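Local coordinates for protein GTP cyclohydrolase 1 type 2 homolog (Escherichia coli, Escherichia coli O157:H7, PDB 1NMO) that binds a pair of metal ions in each subunit of a ring-shaped hexamer and probably protects the cell from radiation damage, perhaps by helping to degrade damaged nucleotides, at residues A[38-43]-A[225-230]; A[122-125]-A[129-132]; A[181-186]-A[204-209]; A[218-223]-A[240-245]. All coordinates share one frame; numbering follows the deposited sequence.

Interaction 1: residues A[38-43]-A[225-230]; sequences IVTGVT and ALSEWL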
loop_
_atom_site.group_PDB
_atom_site.type_symbol
_atom_site.label_atom_id
_atom_site.label_comp_id
_atom_site.label_asym_id
_atom_site.label_seq_id
_atom_site.Cartn_x
_atom_site.Cartn_y
_atom_site.Cartn_z
ATOM N N ILE A 38 4.977 -29.490 -29.132
ATOM C CA ILE A 38 5.532 -29.675 -27.793
ATOM C C ILE A 38 5.573 -28.406 -26.929
ATOM O O ILE A 38 5.984 -27.327 -27.423
ATOM C CB ILE A 38 6.972 -30.232 -27.899
ATOM C CG1 ILE A 38 6.996 -31.479 -28.743
ATOM C CG2 ILE A 38 7.462 -30.696 -26.608
ATOM C CD1 ILE A 38 8.296 -32.231 -28.529
ATOM N N VAL A 39 5.124 -28.541 -25.669
ATOM C CA VAL A 39 5.134 -27.484 -24.684
ATOM C C VAL A 39 6.185 -27.908 -23.598
ATOM O O VAL A 39 6.218 -29.085 -23.155
ATOM C CB VAL A 39 3.693 -27.300 -24.042
ATOM C CG1 VAL A 39 3.800 -26.718 -22.591
ATOM C CG2 VAL A 39 2.810 -26.427 -24.953
ATOM N N THR A 40 7.049 -26.951 -23.210
ATOM C CA THR A 40 8.093 -27.168 -22.257
ATOM C C THR A 40 8.037 -26.075 -21.205
ATOM O O THR A 40 7.444 -24.999 -21.433
ATOM C CB THR A 40 9.471 -27.120 -22.951
ATOM O OG1 THR A 40 9.767 -25.764 -23.351
ATOM C CG2 THR A 40 9.471 -28.050 -24.179
ATOM N N GLY A 41 8.619 -26.355 -20.026
ATOM C CA GLY A 41 8.637 -25.373 -18.948
ATOM C C GLY A 41 9.499 -25.917 -17.864
ATOM O O GLY A 41 9.930 -27.046 -18.001
ATOM N N VAL A 42 9.750 -25.166 -16.790
ATOM C CA VAL A 42 10.626 -25.679 -15.700
ATOM C C VAL A 42 10.028 -26.946 -14.966
ATOM O O VAL A 42 10.714 -27.939 -14.715
ATOM C CB VAL A 42 10.812 -24.512 -14.680
ATOM C CG1 VAL A 42 11.572 -24.987 -13.432
ATOM C CG2 VAL A 42 11.534 -23.311 -15.360
ATOM N N THR A 43 8.716 -26.918 -14.706
ATOM C CA THR A 43 8.057 -27.938 -13.903
ATOM C C THR A 43 6.734 -28.343 -14.427
ATOM O O THR A 43 5.989 -27.488 -14.880
ATOM C CB THR A 43 7.895 -27.374 -12.472
ATOM O OG1 THR A 43 9.214 -27.077 -11.985
ATOM C CG2 THR A 43 7.171 -28.355 -11.479
ATOM N N ALA A 225 16.902 -23.442 -23.414
ATOM C CA ALA A 225 17.903 -23.718 -24.439
ATOM C C ALA A 225 17.563 -25.008 -25.187
ATOM O O ALA A 225 17.636 -25.031 -26.406
ATOM C CB ALA A 225 19.303 -23.825 -23.821
ATOM N N LEU A 226 17.147 -26.055 -24.473
ATOM C CA LEU A 226 16.868 -27.323 -25.128
ATOM C C LEU A 226 15.710 -27.199 -26.095
ATOM O O LEU A 226 15.701 -27.778 -27.194
ATOM C CB LEU A 226 16.625 -28.408 -24.042
ATOM C CG LEU A 226 16.078 -29.768 -24.540
ATOM C CD1 LEU A 226 17.179 -30.535 -25.284
ATOM C CD2 LEU A 226 15.599 -30.602 -23.346
ATOM N N SER A 227 14.729 -26.389 -25.728
ATOM C CA SER A 227 13.537 -26.212 -26.603
ATOM C C SER A 227 13.935 -25.575 -27.933
ATOM O O SER A 227 13.358 -25.914 -28.969
ATOM C CB SER A 227 12.475 -25.325 -25.922
ATOM O OG SER A 227 12.098 -25.870 -24.673
ATOM N N GLU A 228 14.924 -24.660 -27.902
ATOM C CA GLU A 228 15.405 -23.986 -29.137
ATOM C C GLU A 228 16.227 -25.016 -29.868
ATOM O O GLU A 228 16.140 -25.162 -31.074
ATOM C CB GLU A 228 16.283 -22.791 -28.778
ATOM C CG GLU A 228 15.485 -21.694 -28.096
ATOM C CD GLU A 228 16.363 -20.670 -27.356
ATOM O OE1 GLU A 228 17.536 -21.060 -26.948
ATOM O OE2 GLU A 228 15.855 -19.494 -27.174
ATOM N N TRP A 229 17.018 -25.773 -29.134
ATOM C CA TRP A 229 17.809 -26.789 -29.809
ATOM C C TRP A 229 16.854 -27.742 -30.538
ATOM O O TRP A 229 17.151 -28.239 -31.638
ATOM C CB TRP A 229 18.599 -27.626 -28.796
ATOM C CG TRP A 229 19.496 -28.644 -29.418
ATOM C CD1 TRP A 229 20.774 -28.434 -29.909
ATOM C CD2 TRP A 229 19.203 -30.041 -29.650
ATOM N NE1 TRP A 229 21.290 -29.635 -30.430
ATOM C CE2 TRP A 229 20.340 -30.619 -30.284
ATOM C CE3 TRP A 229 18.085 -30.857 -29.395
ATOM C CZ2 TRP A 229 20.385 -31.977 -30.654
ATOM C CZ3 TRP A 229 18.120 -32.223 -29.771
ATOM C CH2 TRP A 229 19.268 -32.766 -30.396
ATOM N N LEU A 230 15.701 -28.056 -29.953
ATOM C CA LEU A 230 14.848 -28.989 -30.710
ATOM C C LEU A 230 14.261 -28.257 -31.927
ATOM O O LEU A 230 14.153 -28.822 -32.987
ATOM C CB LEU A 230 13.728 -29.550 -29.825
ATOM C CG LEU A 230 14.128 -30.560 -28.755
ATOM C CD1 LEU A 230 13.083 -30.406 -27.690
ATOM C CD2 LEU A 230 14.107 -32.056 -29.305
#
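Thr40 and Ser227 meet hydroxyl to hydroxyl where a helix lies over a strand. The model places Thr40 OG1 2.7 Å from Ser227 OG, as a hydrogen bond in which the threonine donates. That bond should be read with some doubt, because Thr40 OG1 also crowds the side chain of Ile223. Ser227 OG in turn bonds to the backbone O of Ile223, one helical turn earlier. Its first torsion (chi1 -57°) sets the hydroxyl beside its own backbone N, within reach of both that carbonyl and the strand. The methyl of Thr40 joins in, with CG2 3.4 Å from Ser227 OG. Small side chains suit this spot, since they let the two backbones come close: Thr40 CA and Ser227 CA are 7.0 Å apart. Beta-branched threonine also fits an extended strand. The contact belongs to an alpha/beta layer in which helix 221-233 packs on one face of a five-stranded mixed sheet; strand 37-41 runs there between the parallel strands 59-62 and 237-240. Val238 of strand 237-240 touches both Thr40 and Ser227. Packing is looser toward Ile38 and Leu230. Each side chain points toward the opposing segment, yet Ile38 CD1 and Leu230 CD1 stay 5.2 Å apart, and Leu6 of helix 3-13 touches both residues. Both are buried aliphatic residues, suited to the apolar layer between sheet and helices. On the side of the helix turned from the strand the character changes: Glu228 carries its carboxylate at the exposed surface, and Trp229 is partly exposed while resting on Lys13.

Interaction 2: residues A[122-125]-A[129-132]; sequences GEIE and PWGE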
loop_
_atom_site.group_PDB
_atom_site.type_symbol
_atom_site.label_atom_id
_atom_site.label_comp_id
_atom_site.label_asym_id
_atom_site.label_seq_id
_atom_site.Cartn_x
_atom_site.Cartn_y
_atom_site.Cartn_z
ATOM N N GLY A 122 36.286 -24.064 -15.450
ATOM C CA GLY A 122 36.453 -25.419 -14.943
ATOM C C GLY A 122 35.261 -25.848 -14.062
ATOM O O GLY A 122 34.146 -25.301 -14.122
ATOM N N GLU A 123 35.460 -26.874 -13.253
ATOM C CA GLU A 123 34.400 -27.271 -12.363
ATOM C C GLU A 123 35.066 -27.655 -11.075
ATOM O O GLU A 123 36.219 -28.081 -11.043
ATOM C CB GLU A 123 33.494 -28.366 -12.950
ATOM C CG GLU A 123 33.917 -29.783 -12.888
ATOM C CD GLU A 123 32.697 -30.719 -12.878
ATOM O OE1 GLU A 123 31.783 -30.589 -13.725
ATOM O OE2 GLU A 123 32.633 -31.616 -12.005
ATOM N N ILE A 124 34.394 -27.362 -9.991
ATOM C CA ILE A 124 34.897 -27.660 -8.674
ATOM C C ILE A 124 34.408 -29.081 -8.305
ATOM O O ILE A 124 35.103 -29.851 -7.643
ATOM C CB ILE A 124 34.285 -26.628 -7.670
ATOM C CG1 ILE A 124 34.720 -25.206 -8.015
ATOM C CG2 ILE A 124 34.680 -26.973 -6.260
ATOM C CD1 ILE A 124 34.220 -24.177 -6.982
ATOM N N GLU A 125 33.195 -29.407 -8.720
ATOM C CA GLU A 125 32.555 -30.692 -8.450
ATOM C C GLU A 125 31.544 -30.836 -9.576
ATOM O O GLU A 125 31.208 -29.867 -10.276
ATOM C CB GLU A 125 31.744 -30.611 -7.193
ATOM C CG GLU A 125 32.531 -30.847 -5.965
ATOM C CD GLU A 125 31.659 -30.552 -4.716
ATOM O OE1 GLU A 125 30.480 -30.930 -4.720
ATOM O OE2 GLU A 125 32.150 -29.970 -3.730
ATOM N N PRO A 129 30.231 -25.519 -11.434
ATOM C CA PRO A 129 31.276 -24.932 -12.282
ATOM C C PRO A 129 31.815 -23.708 -11.631
ATOM O O PRO A 129 31.202 -23.221 -10.662
ATOM C CB PRO A 129 30.530 -24.593 -13.560
ATOM C CG PRO A 129 29.126 -24.343 -13.039
ATOM C CD PRO A 129 28.929 -25.502 -12.108
ATOM N N TRP A 130 32.991 -23.241 -12.078
ATOM C CA TRP A 130 33.508 -21.978 -11.536
ATOM C C TRP A 130 34.058 -21.190 -12.718
ATOM O O TRP A 130 34.249 -21.734 -13.792
ATOM C CB TRP A 130 34.634 -22.167 -10.503
ATOM C CG TRP A 130 35.972 -22.670 -11.093
ATOM C CD1 TRP A 130 36.386 -23.980 -11.197
ATOM C CD2 TRP A 130 37.054 -21.868 -11.609
ATOM N NE1 TRP A 130 37.650 -24.039 -11.744
ATOM C CE2 TRP A 130 38.087 -22.758 -11.995
ATOM C CE3 TRP A 130 37.257 -20.477 -11.777
ATOM C CZ2 TRP A 130 39.317 -22.310 -12.528
ATOM C CZ3 TRP A 130 38.535 -20.024 -12.329
ATOM C CH2 TRP A 130 39.514 -20.939 -12.677
ATOM N N GLY A 131 34.264 -19.906 -12.533
ATOM C CA GLY A 131 34.844 -19.107 -13.600
ATOM C C GLY A 131 34.954 -17.657 -13.147
ATOM O O GLY A 131 34.973 -17.393 -11.921
ATOM N N GLU A 132 34.968 -16.745 -14.122
ATOM C CA GLU A 132 35.081 -15.336 -13.845
ATOM C C GLU A 132 34.185 -14.408 -14.635
ATOM O O GLU A 132 33.963 -14.545 -15.867
ATOM C CB GLU A 132 36.517 -14.856 -14.106
ATOM C CG GLU A 132 37.634 -15.710 -13.483
ATOM C CD GLU A 132 39.017 -15.039 -13.567
ATOM O OE1 GLU A 132 39.278 -14.234 -14.513
ATOM O OE2 GLU A 132 39.825 -15.325 -12.667
#
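The indole of Trp130 lies across the backbone of Gly122, with Gly122 CA 3.7 Å from Trp130 NE1 and Gly122 N over one ring face. Trp130 CG stands between its own backbone N and carbonyl carbon (chi1 70°), which swings the ring over the neighbouring strand. Glycine suits the facing position because the indole fills the space where a side chain would stand. Beneath the ring, Trp130 N donates to Gly122 O at 3.1 Å. The bond is fairly straight at the hydrogen (162°), but the donor sits 52° above the carbonyl plane and misses the lone pairs. Ile124 meets the ring obliquely, its CG1 3.8 Å from Trp130 CD1, and the two side chains cross at about a right angle. One step along, Glu123 and Pro129 form an antiparallel non-hydrogen-bonded pair whose CA atoms are only 3.9 Å apart. Proline is tolerated because this pairing asks for no N-H toward Glu123; its backbone bond to Trp170 must use the carbonyl. These pairs close the beta hairpin of strands 118-123 and 128-137. Ile124 and Glu125 together face one residue at the start of the second strand, a classic beta bulge that takes the chain round a corner. Farther out, Phe185 of helix 179-185 meets both Ile124 and the Trp130 ring, and Glu125 OE2 is hydrogen-bonded to Ser181 OG. With a single hydrogen bond between the segments, of imperfect direction, the pairing here probably owes much to indole and aliphatic surface laid against backbone, while backbone bonds such as Glu132 with Thr119 continue the hairpin.

Interaction 3: residues A[181-186]-A[204-209]; sequences SAARFG and REQGLH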
loop_
_atom_site.group_PDB
_atom_site.type_symbol
_atom_site.label_atom_id
_atom_site.label_comp_id
_atom_site.label_asym_id
_atom_site.label_seq_id
_atom_site.Cartn_x
_atom_site.Cartn_y
_atom_site.Cartn_z
ATOM N N SER A 181 32.036 -26.168 -0.157
ATOM C CA SER A 181 33.020 -26.697 -1.030
ATOM C C SER A 181 33.501 -25.579 -1.999
ATOM O O SER A 181 34.658 -25.598 -2.415
ATOM C CB SER A 181 32.455 -27.909 -1.749
ATOM O OG SER A 181 32.318 -27.566 -3.091
ATOM N N ALA A 182 32.670 -24.599 -2.358
ATOM C CA ALA A 182 33.185 -23.533 -3.244
ATOM C C ALA A 182 34.114 -22.677 -2.462
ATOM O O ALA A 182 35.082 -22.238 -2.983
ATOM C CB ALA A 182 32.076 -22.675 -3.797
ATOM N N ALA A 183 33.818 -22.369 -1.204
ATOM C CA ALA A 183 34.738 -21.542 -0.415
ATOM C C ALA A 183 36.179 -22.165 -0.329
ATOM O O ALA A 183 37.215 -21.483 -0.410
ATOM C CB ALA A 183 34.159 -21.353 1.022
ATOM N N ARG A 184 36.224 -23.464 -0.074
ATOM C CA ARG A 184 37.468 -24.192 0.027
ATOM C C ARG A 184 38.199 -23.987 -1.306
ATOM O O ARG A 184 39.348 -23.599 -1.317
ATOM C CB ARG A 184 37.158 -25.669 0.223
ATOM C CG ARG A 184 38.024 -26.407 1.218
ATOM C CD ARG A 184 37.132 -26.863 2.331
ATOM N NE ARG A 184 36.108 -27.800 1.821
ATOM C CZ ARG A 184 34.835 -27.851 2.256
ATOM N NH1 ARG A 184 34.434 -26.986 3.214
ATOM N NH2 ARG A 184 33.971 -28.775 1.772
ATOM N N PHE A 185 37.518 -24.197 -2.429
ATOM C CA PHE A 185 38.138 -24.028 -3.738
ATOM C C PHE A 185 38.762 -22.645 -3.906
ATOM O O PHE A 185 39.899 -22.522 -4.411
ATOM C CB PHE A 185 37.111 -24.278 -4.825
ATOM C CG PHE A 185 37.689 -24.260 -6.198
ATOM C CD1 PHE A 185 38.321 -25.393 -6.710
ATOM C CD2 PHE A 185 37.680 -23.095 -6.927
ATOM C CE1 PHE A 185 38.958 -25.357 -7.948
ATOM C CE2 PHE A 185 38.296 -23.019 -8.150
ATOM C CZ PHE A 185 38.950 -24.153 -8.678
ATOM N N GLY A 186 38.038 -21.610 -3.453
ATOM C CA GLY A 186 38.498 -20.226 -3.514
ATOM C C GLY A 186 37.706 -19.425 -4.535
ATOM O O GLY A 186 37.985 -19.435 -5.754
ATOM N N ARG A 204 29.183 -15.534 5.454
ATOM C CA ARG A 204 29.820 -14.645 6.400
ATOM C C ARG A 204 31.199 -15.116 6.927
ATOM O O ARG A 204 32.156 -14.354 6.902
ATOM C CB ARG A 204 28.888 -14.409 7.615
ATOM C CG ARG A 204 27.723 -13.461 7.357
ATOM C CD ARG A 204 26.710 -13.474 8.589
ATOM N NE ARG A 204 25.530 -12.612 8.334
ATOM C CZ ARG A 204 24.478 -12.562 9.163
ATOM N NH1 ARG A 204 24.479 -13.321 10.271
ATOM N NH2 ARG A 204 23.431 -11.731 8.932
ATOM N N GLU A 205 31.267 -16.357 7.407
ATOM C CA GLU A 205 32.472 -16.887 8.019
ATOM C C GLU A 205 33.614 -17.249 7.098
ATOM O O GLU A 205 34.767 -17.399 7.537
ATOM C CB GLU A 205 32.087 -18.054 8.922
ATOM C CG GLU A 205 31.413 -17.524 10.233
ATOM C CD GLU A 205 30.861 -18.679 11.127
ATOM O OE1 GLU A 205 31.537 -19.722 11.326
ATOM O OE2 GLU A 205 29.720 -18.576 11.630
ATOM N N GLN A 206 33.310 -17.366 5.811
ATOM C CA GLN A 206 34.348 -17.672 4.832
ATOM C C GLN A 206 34.596 -16.485 3.904
ATOM O O GLN A 206 35.360 -16.612 2.957
ATOM C CB GLN A 206 34.029 -18.978 4.062
ATOM C CG GLN A 206 34.175 -20.244 4.968
ATOM C CD GLN A 206 33.468 -21.544 4.413
ATOM O OE1 GLN A 206 32.435 -21.478 3.706
ATOM N NE2 GLN A 206 33.992 -22.721 4.789
ATOM N N GLY A 207 33.978 -15.328 4.174
ATOM C CA GLY A 207 34.250 -14.153 3.337
ATOM C C GLY A 207 33.881 -14.117 1.839
ATOM O O GLY A 207 34.610 -13.576 0.992
ATOM N N LEU A 208 32.740 -14.687 1.447
ATOM C CA LEU A 208 32.386 -14.570 0.044
ATOM C C LEU A 208 30.974 -13.980 -0.073
ATOM O O LEU A 208 30.200 -13.988 0.880
ATOM C CB LEU A 208 32.484 -15.897 -0.684
ATOM C CG LEU A 208 31.572 -16.993 -0.176
ATOM C CD1 LEU A 208 31.562 -18.201 -1.135
ATOM C CD2 LEU A 208 32.095 -17.432 1.122
ATOM N N HIS A 209 30.710 -13.388 -1.232
ATOM C CA HIS A 209 29.445 -12.809 -1.548
ATOM C C HIS A 209 28.547 -13.979 -1.876
ATOM O O HIS A 209 28.948 -14.836 -2.677
ATOM C CB HIS A 209 29.564 -11.929 -2.802
ATOM C CG HIS A 209 30.248 -10.622 -2.561
ATOM N ND1 HIS A 209 29.637 -9.578 -1.895
ATOM C CD2 HIS A 209 31.517 -10.212 -2.840
ATOM C CE1 HIS A 209 30.502 -8.576 -1.757
ATOM N NE2 HIS A 209 31.647 -8.936 -2.322
#
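Ala183 points its methyl toward the side chain of Gln206, which comes alongside from the opposite segment. Ala183 CB is 3.9 Å from Gln206 CB and 3.5 Å from Gln206 CD, so the glutamine is met along its length. Gln206 CG stands anti to its carbonyl carbon (chi1 -70°), and the extended chain beyond it lies over the alanine. No hydrogen bond links the segments. Leu208 approaches the same methyl from a second direction, more loosely: Ala183 CB is 4.4 Å from Leu208 CD2. Alanine suits the meeting point because its small side chain lets Gln206 and Leu208 converge on one turn of helix. Between those two, the positive phi of Gly207 lets the chain turn, a conformation glycine adopts easily. Gln206 also packs on Met78 of a neighbouring subunit, which puts the turn at a subunit interface. The contact joins the end of helix 179-185 to the turn linking helix 197-205 with strand 209-212. Leu208 continues inward to Ile179 of that first helix and to Phe190 of strand 189-192, the parallel neighbour of strand 209-212.

Interaction 4: residues A[218-223]-A[240-245]; sequences TERGGI and FIDIPN. With FE (Fe (III) ion), chain H; FE (Fe (III) ion), chain G.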
loop_
_atom_site.group_PDB
_atom_site.type_symbol
_atom_site.label_atom_id
_atom_site.label_comp_id
_atom_site.label_asym_id
_atom_site.label_seq_id
_atom_site.Cartn_x
_atom_site.Cartn_y
_atom_site.Cartn_z
ATOM N N THR A 218 16.490 -19.318 -11.812
ATOM C CA THR A 218 17.725 -19.838 -12.341
ATOM C C THR A 218 17.646 -21.116 -13.183
ATOM O O THR A 218 18.682 -21.524 -13.807
ATOM C CB THR A 218 18.763 -20.033 -11.200
ATOM O OG1 THR A 218 18.263 -20.999 -10.238
ATOM C CG2 THR A 218 19.009 -18.635 -10.463
ATOM N N GLU A 219 16.442 -21.714 -13.288
ATOM C CA GLU A 219 16.311 -22.954 -14.049
ATOM C C GLU A 219 15.329 -22.863 -15.217
ATOM O O GLU A 219 14.551 -23.810 -15.540
ATOM C CB GLU A 219 16.007 -24.136 -13.108
ATOM C CG GLU A 219 17.201 -24.286 -12.155
ATOM C CD GLU A 219 17.217 -25.601 -11.455
ATOM O OE1 GLU A 219 16.103 -26.213 -11.356
ATOM O OE2 GLU A 219 18.316 -26.018 -11.006
ATOM N N ARG A 220 15.341 -21.667 -15.809
ATOM C CA ARG A 220 14.598 -21.483 -17.008
ATOM C C ARG A 220 15.694 -21.673 -18.108
ATOM O O ARG A 220 15.420 -22.191 -19.185
ATOM C CB ARG A 220 14.054 -20.078 -17.062
ATOM C CG ARG A 220 12.894 -19.827 -16.175
ATOM C CD ARG A 220 12.619 -18.331 -16.222
ATOM N NE ARG A 220 13.701 -17.595 -15.526
ATOM C CZ ARG A 220 13.674 -16.283 -15.292
ATOM N NH1 ARG A 220 12.642 -15.547 -15.698
ATOM N NH2 ARG A 220 14.660 -15.719 -14.628
ATOM N N GLY A 221 16.948 -21.313 -17.825
ATOM C CA GLY A 221 17.921 -21.403 -18.922
ATOM C C GLY A 221 17.981 -22.681 -19.748
ATOM O O GLY A 221 17.881 -22.632 -20.974
ATOM N N GLY A 222 18.160 -23.819 -19.067
ATOM C CA GLY A 222 18.290 -25.147 -19.689
ATOM C C GLY A 222 17.150 -25.660 -20.540
ATOM O O GLY A 222 17.322 -26.009 -21.715
ATOM N N ILE A 223 15.968 -25.722 -19.951
ATOM C CA ILE A 223 14.821 -26.224 -20.706
ATOM C C ILE A 223 14.521 -25.275 -21.869
ATOM O O ILE A 223 14.052 -25.694 -22.940
ATOM C CB ILE A 223 13.603 -26.408 -19.740
ATOM C CG1 ILE A 223 12.471 -27.093 -20.434
ATOM C CG2 ILE A 223 13.198 -25.076 -19.167
ATOM C CD1 ILE A 223 11.730 -26.080 -21.270
ATOM N N PHE A 240 8.449 -23.028 -25.402
ATOM C CA PHE A 240 8.794 -22.916 -23.976
ATOM C C PHE A 240 7.890 -21.907 -23.244
ATOM O O PHE A 240 7.841 -20.739 -23.646
ATOM C CB PHE A 240 10.233 -22.445 -23.814
ATOM C CG PHE A 240 10.576 -22.002 -22.413
ATOM C CD1 PHE A 240 10.387 -22.847 -21.338
ATOM C CD2 PHE A 240 11.066 -20.717 -22.165
ATOM C CE1 PHE A 240 10.665 -22.420 -20.037
ATOM C CE2 PHE A 240 11.343 -20.306 -20.842
ATOM C CZ PHE A 240 11.135 -21.153 -19.793
ATOM N N ILE A 241 7.176 -22.349 -22.196
ATOM C CA ILE A 241 6.301 -21.460 -21.400
ATOM C C ILE A 241 6.870 -21.206 -20.002
ATOM O O ILE A 241 7.087 -22.176 -19.238
ATOM C CB ILE A 241 4.905 -22.068 -21.231
ATOM C CG1 ILE A 241 4.331 -22.321 -22.610
ATOM C CG2 ILE A 241 3.956 -21.065 -20.505
ATOM C CD1 ILE A 241 2.827 -22.615 -22.595
ATOM N N ASP A 242 7.152 -19.943 -19.668
ATOM C CA ASP A 242 7.676 -19.575 -18.352
ATOM C C ASP A 242 6.488 -19.238 -17.388
ATOM O O ASP A 242 5.935 -18.154 -17.449
ATOM C CB ASP A 242 8.597 -18.351 -18.496
ATOM C CG ASP A 242 9.164 -17.837 -17.121
ATOM O OD1 ASP A 242 8.892 -18.451 -16.059
ATOM O OD2 ASP A 242 9.897 -16.805 -17.110
ATOM N N ILE A 243 6.073 -20.157 -16.508
ATOM C CA ILE A 243 5.008 -19.819 -15.547
ATOM C C ILE A 243 5.757 -19.527 -14.286
ATOM O O ILE A 243 6.356 -20.397 -13.690
ATOM C CB ILE A 243 4.107 -20.931 -15.376
ATOM C CG1 ILE A 243 3.789 -21.402 -16.841
ATOM C CG2 ILE A 243 2.880 -20.499 -14.379
ATOM C CD1 ILE A 243 2.539 -22.326 -17.072
ATOM N N PRO A 244 5.730 -18.241 -13.881
ATOM C CA PRO A 244 6.369 -17.646 -12.737
ATOM C C PRO A 244 6.114 -18.340 -11.430
ATOM O O PRO A 244 4.963 -18.664 -11.084
ATOM C CB PRO A 244 5.864 -16.196 -12.789
ATOM C CG PRO A 244 5.753 -15.954 -14.308
ATOM C CD PRO A 244 4.947 -17.230 -14.619
ATOM N N ASN A 245 7.197 -18.555 -10.706
ATOM C CA ASN A 245 7.199 -19.205 -9.405
ATOM C C ASN A 245 8.190 -18.286 -8.625
ATOM O O ASN A 245 9.308 -18.010 -9.125
ATOM C CB ASN A 245 7.712 -20.643 -9.588
ATOM C CG ASN A 245 7.824 -21.418 -8.250
ATOM O OD1 ASN A 245 8.025 -20.798 -7.167
ATOM N ND2 ASN A 245 7.736 -22.768 -8.315
HETATM FE FE FE H . 18.343 -28.303 -11.085
HETATM FE FE FE G . 15.588 -27.672 -9.659
HETATM O O HOH W 1 20.172 -28.139 -9.581
#
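The backbones of the two segments run past each other without hydrogen bonding, with Arg220 CA 7.3 Å from Asp242 CA and Ile223 CA 7.6 Å from Phe240 CA. Arg220 and Asp242 form the polar end of the contact, a long salt bridge in which NH1 of Arg220 lies 3.3 Å from OD2 of Asp242. Its hydrogen bond is weak by length though nearly straight (172°). OD2 comes in at the guanidinium edge, near its plane, and also lies against the arginine CD, while the carboxylate itself is turned 67° from that plane. Both partners are held from other sides: Arg220 NH2 bonds to the backbone O atoms of Ala217 and Leu150, and Asp242 OD1 to His216 NE2. Arginine suits a place where several acceptors must be bridged at once. At the apolar end, Ile223 CD1 rests 3.5 Å from Phe240 CD1. Ile223 CG1 runs anti to its backbone N (chi1 -172°), bringing the tip to the ring although CB does not head that way. Arg220 CB adds a contact at Phe240 CZ, 4.1 Å away. Glu219, beside Arg220, bridges the two iron(III) ions: OE1 binds one at 2.3 Å and OE2 the other, also at 2.3 Å. His64 and His215 complete the protein ligands of the first ion, His63 and Asp101 those of the second, which also holds a water. The loop after strand 237-240 is thus tied to the start of helix 221-233, close to the dinuclear site, with strand 37-41 touching both Ile223 and Phe240 through Thr40.

Overall arrangement
From the N terminus, strand residues 38-43 wait longest for their partner: interaction 1 closes only at 225-230 and encloses most of the chain. Within that span lie two smaller closures in series, the tight hairpin of interaction 2 and then interaction 3. These two touch each other and tie together strands and helix 179-185 around the six-stranded sheet. Interaction 4 crosses interaction 1, since 218-223 precedes 225-230 while 240-245 follows it. Both use helix 221-233 and meet through strand 37-41 beside the five-stranded sheet. Interaction 1 and interactions 2 and 3 lie on opposite sides of the chain's centre, while interaction 4 includes the residue bridging both irons.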